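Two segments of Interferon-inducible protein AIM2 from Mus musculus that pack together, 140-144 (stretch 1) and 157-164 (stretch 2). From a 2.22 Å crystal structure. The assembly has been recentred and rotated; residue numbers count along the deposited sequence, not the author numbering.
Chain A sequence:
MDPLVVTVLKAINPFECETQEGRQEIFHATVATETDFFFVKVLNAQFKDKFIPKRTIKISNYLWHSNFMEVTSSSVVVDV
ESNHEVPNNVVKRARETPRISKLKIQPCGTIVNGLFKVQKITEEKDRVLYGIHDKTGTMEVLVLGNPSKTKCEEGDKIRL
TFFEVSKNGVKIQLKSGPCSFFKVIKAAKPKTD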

# COMPACT_ATOMS: atom_id res chain seq x y z
N GLU A 140 -14.78 0.15 6.99
CA GLU A 140 -15.28 0.02 5.63
C GLU A 140 -14.20 0.39 4.62
O GLU A 140 -13.38 1.28 4.84
CB GLU A 140 -16.55 0.85 5.47
CG GLU A 140 -17.65 0.42 6.43
CD GLU A 140 -19.00 1.04 6.10
OE1 GLU A 140 -19.06 2.28 5.95
OE2 GLU A 140 -19.99 0.29 5.99
N VAL A 141 -14.17 -0.34 3.51
CA VAL A 141 -13.16 -0.11 2.50
C VAL A 141 -13.87 0.23 1.23
O VAL A 141 -14.60 -0.60 0.69
CB VAL A 141 -12.26 -1.34 2.28
CG1 VAL A 141 -11.34 -1.11 1.09
CG2 VAL A 141 -11.46 -1.61 3.52
N LEU A 142 -13.67 1.46 0.78
CA LEU A 142 -14.40 2.00 -0.35
C LEU A 142 -13.60 1.86 -1.63
O LEU A 142 -12.57 2.50 -1.80
CB LEU A 142 -14.73 3.46 -0.07
CG LEU A 142 -15.41 4.35 -1.11
CD1 LEU A 142 -16.74 3.77 -1.54
CD2 LEU A 142 -15.60 5.73 -0.50
N VAL A 143 -14.07 1.01 -2.53
CA VAL A 143 -13.40 0.84 -3.81
C VAL A 143 -14.30 1.47 -4.88
O VAL A 143 -15.40 0.98 -5.13
CB VAL A 143 -13.14 -0.64 -4.12
CG1 VAL A 143 -12.71 -0.82 -5.58
CG2 VAL A 143 -12.10 -1.21 -3.17
N LEU A 144 -13.90 2.59 -5.45
CA LEU A 144 -14.71 3.22 -6.49
C LEU A 144 -14.62 2.54 -7.84
O LEU A 144 -13.59 2.02 -8.22
CB LEU A 144 -14.40 4.70 -6.60
CG LEU A 144 -14.73 5.42 -5.30
CD1 LEU A 144 -14.52 6.91 -5.39
CD2 LEU A 144 -16.15 5.14 -4.87
N LYS A 157 -10.65 -12.53 1.71
CA LYS A 157 -9.80 -11.44 2.14
C LYS A 157 -9.54 -10.52 0.96
O LYS A 157 -9.64 -10.93 -0.20
CB LYS A 157 -8.48 -11.96 2.71
CG LYS A 157 -8.62 -12.86 3.94
CD LYS A 157 -7.23 -13.24 4.46
CE LYS A 157 -7.31 -14.09 5.71
NZ LYS A 157 -7.61 -15.49 5.36
N ILE A 158 -9.25 -9.27 1.28
CA ILE A 158 -8.83 -8.30 0.28
C ILE A 158 -7.43 -7.82 0.62
O ILE A 158 -7.13 -7.49 1.77
CB ILE A 158 -9.81 -7.11 0.18
CG1 ILE A 158 -10.04 -6.47 1.54
CG2 ILE A 158 -11.13 -7.58 -0.38
CD1 ILE A 158 -11.09 -5.35 1.52
N ARG A 159 -6.55 -7.84 -0.37
CA ARG A 159 -5.21 -7.31 -0.23
C ARG A 159 -5.21 -5.92 -0.86
O ARG A 159 -5.43 -5.77 -2.07
CB ARG A 159 -4.19 -8.24 -0.89
CG ARG A 159 -2.73 -8.01 -0.50
CD ARG A 159 -1.88 -8.78 -1.48
NE ARG A 159 -1.96 -8.15 -2.80
CZ ARG A 159 -1.47 -8.67 -3.92
NH1 ARG A 159 -0.90 -9.86 -3.93
NH2 ARG A 159 -1.60 -8.00 -5.05
N LEU A 160 -4.99 -4.92 -0.01
CA LEU A 160 -4.98 -3.51 -0.36
C LEU A 160 -3.54 -3.02 -0.53
O LEU A 160 -2.68 -3.30 0.30
CB LEU A 160 -5.65 -2.69 0.75
CG LEU A 160 -7.17 -2.54 0.82
CD1 LEU A 160 -7.87 -3.84 0.55
CD2 LEU A 160 -7.59 -1.99 2.17
N THR A 161 -3.29 -2.29 -1.61
CA THR A 161 -2.01 -1.62 -1.80
C THR A 161 -2.23 -0.13 -2.11
O THR A 161 -2.95 0.21 -3.06
CB THR A 161 -1.19 -2.27 -2.93
OG1 THR A 161 -1.21 -3.70 -2.80
CG2 THR A 161 0.25 -1.78 -2.91
N PHE A 162 -1.67 0.74 -1.27
CA PHE A 162 -1.82 2.19 -1.42
C PHE A 162 -3.27 2.66 -1.34
O PHE A 162 -3.73 3.44 -2.17
CB PHE A 162 -1.17 2.69 -2.71
CG PHE A 162 -0.56 4.07 -2.60
CD1 PHE A 162 0.63 4.27 -1.92
CD2 PHE A 162 -1.17 5.16 -3.21
CE1 PHE A 162 1.20 5.53 -1.84
CE2 PHE A 162 -0.62 6.43 -3.13
CZ PHE A 162 0.58 6.62 -2.45
N PHE A 163 -4.01 2.20 -0.35
CA PHE A 163 -5.31 2.80 -0.11
C PHE A 163 -5.03 3.93 0.86
O PHE A 163 -3.93 4.01 1.41
CB PHE A 163 -6.28 1.78 0.48
CG PHE A 163 -7.02 0.99 -0.56
CD1 PHE A 163 -6.32 0.27 -1.54
CD2 PHE A 163 -8.40 1.00 -0.61
CE1 PHE A 163 -7.00 -0.45 -2.51
CE2 PHE A 163 -9.08 0.28 -1.58
CZ PHE A 163 -8.38 -0.44 -2.54
N GLU A 164 -6.02 4.79 1.10
CA GLU A 164 -5.78 5.89 2.02
C GLU A 164 -6.83 5.88 3.11
O GLU A 164 -7.95 5.48 2.87
CB GLU A 164 -5.77 7.24 1.28
CG GLU A 164 -4.77 7.32 0.13
CD GLU A 164 -5.39 7.00 -1.22
OE1 GLU A 164 -6.64 6.95 -1.31
OE2 GLU A 164 -4.63 6.80 -2.20

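No hydrogen bond crosses between the two stretches, and the nearest pair of CA atoms, those of Val141 and Phe163, lies 8.8 Å apart. At that spacing the backbones cannot pair as neighbouring strands; the contact is made by apolar side chains filling the gap, with 181 Å² buried over both sides.

Stretch 1 opens with Glu140, in a strand already under way, and this residue takes no part: its side chain is out of reach of stretch 2, it is partly exposed, and its OE1 is hydrogen-bonded elsewhere in the structure.

Val141 is the centre of the contact. Its CA-to-CB bond points toward stretch 2, and 62 Å² of the residue is covered, more than for any other. Three side chains meet it: CB lies 4.2 Å from Ile158 CD1, while CG1 lies 4.0 Å from Leu160 CD2 and 3.8 Å from Phe163 CE2. Ile158 and Leu160 alternate with Arg159, so both point toward stretch 1 from one face of their strand, whereas the Arg159 side chain is out of reach. Ile158, with chi2 in t, extends CD1 to Val141. The chain then turns a corner at Thr161 and Phe162, neither of which touches stretch 1, and Phe163 again points toward it.

The CA-to-CB bond of Leu142 points away, as strand alternation predicts, and the residue contributes chiefly backbone: its O lies 4.1 Å from Phe163 CE2.

Val143 points sideways, yet its CG2 comes within 3.7 Å of Phe163 CE2, near the plane of the ring and at its edge. The same ring atom therefore approaches both valines, which suits a long, flat side chain spanning the gap between backbones. The short branched valines offer methyls to it without polar groups to satisfy. Leu144 lies out of reach, beyond the contact.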